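Local coordinates for acyl-ACP thioesterase (Bacteroides thetaiotaomicron, PDB 2ESS) that hydrolyses the thioester of fatty acyl-ACP to release the fatty acid from its carrier protein, probably in fatty acid biosynthesis, at the interface of chains A and B. Numbering follows the deposited sequence. Chains: chain A/B, acyl-ACP thioesterase.

The interface of chains A and B. Residues chain A 33, 36-37, 177-179; chain B 16-19.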
ATOM      1  N   ASN A  33      -7.263   4.612   1.036  1.00 35.49           N
ATOM      2  CA  ASN A  33      -6.520   4.839  -0.226  1.00 35.20           C
ATOM      3  C   ASN A  33      -7.467   4.795  -1.438  1.00 34.17           C
ATOM      4  O   ASN A  33      -7.483   5.740  -2.261  1.00 34.44           O
ATOM      5  CB  ASN A  33      -5.359   3.844  -0.411  1.00 36.59           C
ATOM      6  CG  ASN A  33      -4.510   4.149  -1.689  1.00 40.46           C
ATOM      7  OD1 ASN A  33      -3.995   5.232  -1.834  1.00 46.43           O
ATOM      8  ND2 ASN A  33      -4.442   3.212  -2.607  1.00 50.99           N
ATOM      9  N   LEU A  36      -9.992   7.903  -1.387  1.00 31.15           N
ATOM     10  CA  LEU A  36      -9.348   9.158  -1.761  1.00 33.38           C
ATOM     11  C   LEU A  36      -8.936   9.196  -3.232  1.00 32.49           C
ATOM     12  O   LEU A  36      -9.112  10.203  -3.899  1.00 32.26           O
ATOM     13  CB  LEU A  36      -8.167   9.445  -0.820  1.00 35.53           C
ATOM     14  CG  LEU A  36      -8.568   9.565   0.661  1.00 37.85           C
ATOM     15  CD1 LEU A  36      -7.351   9.946   1.574  1.00 35.57           C
ATOM     16  CD2 LEU A  36      -9.717  10.581   0.826  1.00 39.38           C
ATOM     17  N   ASN A  37      -8.435   8.084  -3.758  1.00 33.03           N
ATOM     18  CA  ASN A  37      -8.139   7.997  -5.191  1.00 33.01           C
ATOM     19  C   ASN A  37      -9.406   8.149  -6.018  1.00 34.38           C
ATOM     20  O   ASN A  37      -9.365   8.751  -7.104  1.00 37.88           O
ATOM     21  CB  ASN A  37      -7.479   6.655  -5.549  1.00 32.69           C
ATOM     22  CG  ASN A  37      -6.005   6.569  -5.101  1.00 39.78           C
ATOM     23  OD1 ASN A  37      -5.328   7.568  -4.965  1.00 40.43           O
ATOM     24  ND2 ASN A  37      -5.517   5.350  -4.910  1.00 37.46           N
ATOM     25  N   ASN A 177       1.750  10.996   4.879  1.00 35.84           N
ATOM     26  CA  ASN A 177       0.544  10.949   4.101  1.00 37.96           C
ATOM     27  C   ASN A 177      -0.669  10.486   4.929  1.00 36.97           C
ATOM     28  O   ASN A 177      -0.535   9.883   6.008  1.00 35.10           O
ATOM     29  CB  ASN A 177       0.792  10.260   2.727  1.00 38.90           C
ATOM     30  CG  ASN A 177       0.645   8.762   2.748  1.00 44.16           C
ATOM     31  OD1 ASN A 177      -0.249   8.245   3.366  1.00 40.66           O
ATOM     32  ND2 ASN A 177       1.490   8.057   1.973  1.00 41.23           N
ATOM     33  N   SER A 178      -1.844  10.866   4.441  1.00 37.88           N
ATOM     34  CA  SER A 178      -3.119  10.595   5.083  1.00 41.16           C
ATOM     35  C   SER A 178      -3.333   9.149   5.508  1.00 39.87           C
ATOM     36  O   SER A 178      -3.872   8.868   6.599  1.00 39.31           O
ATOM     37  CB  SER A 178      -4.236  10.933   4.094  1.00 43.12           C
ATOM     38  OG  SER A 178      -4.164  12.271   3.712  1.00 52.33           O
ATOM     39  N   ILE A 179      -2.910   8.234   4.631  1.00 38.46           N
ATOM     40  CA  ILE A 179      -3.102   6.806   4.822  1.00 38.66           C
ATOM     41  C   ILE A 179      -2.125   6.225   5.829  1.00 36.73           C
ATOM     42  O   ILE A 179      -2.460   5.300   6.558  1.00 34.90           O
ATOM     43  CB  ILE A 179      -2.967   6.061   3.464  1.00 42.10           C
ATOM     44  CG1 ILE A 179      -3.991   6.602   2.481  1.00 46.22           C
ATOM     45  CG2 ILE A 179      -3.195   4.582   3.616  1.00 42.73           C
ATOM     46  CD1 ILE A 179      -5.374   6.704   3.051  1.00 38.62           C
TER
ATOM     47  N   GLU B  16      -0.210   6.047  -8.285  1.00 37.07           N
ATOM     48  CA  GLU B  16      -1.082   6.826  -7.408  1.00 39.94           C
ATOM     49  C   GLU B  16      -0.272   7.605  -6.362  1.00 37.29           C
ATOM     50  O   GLU B  16       0.828   7.159  -5.942  1.00 37.29           O
ATOM     51  CB  GLU B  16      -2.051   5.894  -6.644  1.00 42.74           C
ATOM     52  CG  GLU B  16      -2.773   4.834  -7.472  1.00 46.64           C
ATOM     53  CD  GLU B  16      -3.360   3.675  -6.600  1.00 51.99           C
ATOM     54  OE1 GLU B  16      -3.324   3.767  -5.331  1.00 63.06           O
ATOM     55  OE2 GLU B  16      -3.837   2.665  -7.193  1.00 67.86           O
ATOM     56  N   PRO B  17      -0.831   8.737  -5.868  1.00 35.08           N
ATOM     57  CA  PRO B  17      -0.157   9.637  -4.921  1.00 33.80           C
ATOM     58  C   PRO B  17       0.297   9.010  -3.613  1.00 35.66           C
ATOM     59  O   PRO B  17       1.320   9.423  -3.034  1.00 38.39           O
ATOM     60  CB  PRO B  17      -1.239  10.698  -4.636  1.00 36.70           C
ATOM     61  CG  PRO B  17      -2.099  10.668  -5.826  1.00 34.40           C
ATOM     62  CD  PRO B  17      -2.167   9.257  -6.228  1.00 36.09           C
ATOM     63  N   PHE B  18      -0.432   8.017  -3.128  1.00 31.19           N
ATOM     64  CA  PHE B  18      -0.031   7.367  -1.871  1.00 32.72           C
ATOM     65  C   PHE B  18       0.938   6.231  -2.093  1.00 32.10           C
ATOM     66  O   PHE B  18       1.322   5.548  -1.155  1.00 36.08           O
ATOM     67  CB  PHE B  18      -1.280   6.936  -1.069  1.00 32.70           C
ATOM     68  CG  PHE B  18      -2.113   8.091  -0.600  1.00 43.66           C
ATOM     69  CD1 PHE B  18      -1.517   9.202  -0.022  1.00 45.70           C
ATOM     70  CD2 PHE B  18      -3.478   8.093  -0.751  1.00 49.72           C
ATOM     71  CE1 PHE B  18      -2.268  10.274   0.384  1.00 51.20           C
ATOM     72  CE2 PHE B  18      -4.220   9.173  -0.336  1.00 49.41           C
ATOM     73  CZ  PHE B  18      -3.611  10.256   0.229  1.00 40.88           C
ATOM     74  N   HIS B  19       1.324   6.028  -3.353  1.00 31.91           N
ATOM     75  CA  HIS B  19       2.244   4.990  -3.754  1.00 34.46           C
ATOM     76  C   HIS B  19       3.571   5.541  -4.286  1.00 32.48           C
ATOM     77  O   HIS B  19       4.346   4.777  -4.847  1.00 33.41           O
ATOM     78  CB  HIS B  19       1.594   4.156  -4.850  1.00 36.62           C
ATOM     79  CG  HIS B  19       0.493   3.275  -4.347  1.00 43.85           C
ATOM     80  ND1 HIS B  19      -0.359   2.595  -5.192  1.00 47.98           N
ATOM     81  CD2 HIS B  19       0.117   2.951  -3.082  1.00 46.37           C
ATOM     82  CE1 HIS B  19      -1.211   1.890  -4.465  1.00 57.81           C
ATOM     83  NE2 HIS B  19      -0.941   2.087  -3.185  1.00 51.09           N
TER
HETATM   84  O   HOH W   1      -2.912   6.971  -3.717  1.00 36.06           O
HETATM   85  O   HOH W   2       3.020   8.705  -0.426  1.00 41.78           O
HETATM   86  O   HOH W   3       1.285   5.188   1.628  1.00 42.08           O
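Three first torsions set up this patch: A:Asn33 has CG anti to its backbone N (chi1 -176°), A:Asn37, one helical turn on, has CG anti to its carbonyl carbon (chi1 -74°), and B:Phe18 takes the same position as A:Asn37 (chi1 -65°). Both amides thereby converge on the end of B:Glu16, whose chain runs extended beyond CG. A:Asn33 ND2 lies 3.0 Å from carboxylate oxygen B:Glu16 OE1 in a nearly straight bond that uses the syn lone pair and stays close to the amide plane. A:Asn37 ND2 reaches that same oxygen, B:Glu16 OE1, at 2.7 Å, but from above the carboxylate plane and along a more bent path. Two donors from roughly perpendicular directions thus grip one oxygen and should restrict rotation of the carboxylate.

The amide oxygens are held by a second device. Water 1 sits 2.8 Å from A:Asn33 OD1, and it also contacts A:Asn37 OD1 and the backbone N of B:Phe18, so a single water links both amides to the start of the aromatic residue.

The B:Phe18 ring is wedged between two segments of chain A. A:Ile179 CG1 packs over one face, 3.9 Å from the ring centroid and offset toward the rim, while A:Asn33 OD1 and A:Leu36 CB approach the edge in plane. A:Leu36 CD1 adds contact 3.7 Å from B:Phe18 CE2. Alongside B:Phe18 CD1, the A:Asn177 amide crosses obliquely, its CG 3.5 Å from that carbon. From there A:Asn177 ND2 shares a hydrogen bond with water 3, 2.9 Å away, which meets B:Phe18 O, and water 2 similarly connects it to B:Pro17 O.

In the fold, the short 3-10 helix 17-19 of chain B, preceded by B:Glu16, inserts its aromatic ring between helix 28-45 and the start of helix 178-186 of chain A; in this homodimeric assembly, which may or may not be the biological one, two-fold symmetry repeats the arrangement with the chains exchanged.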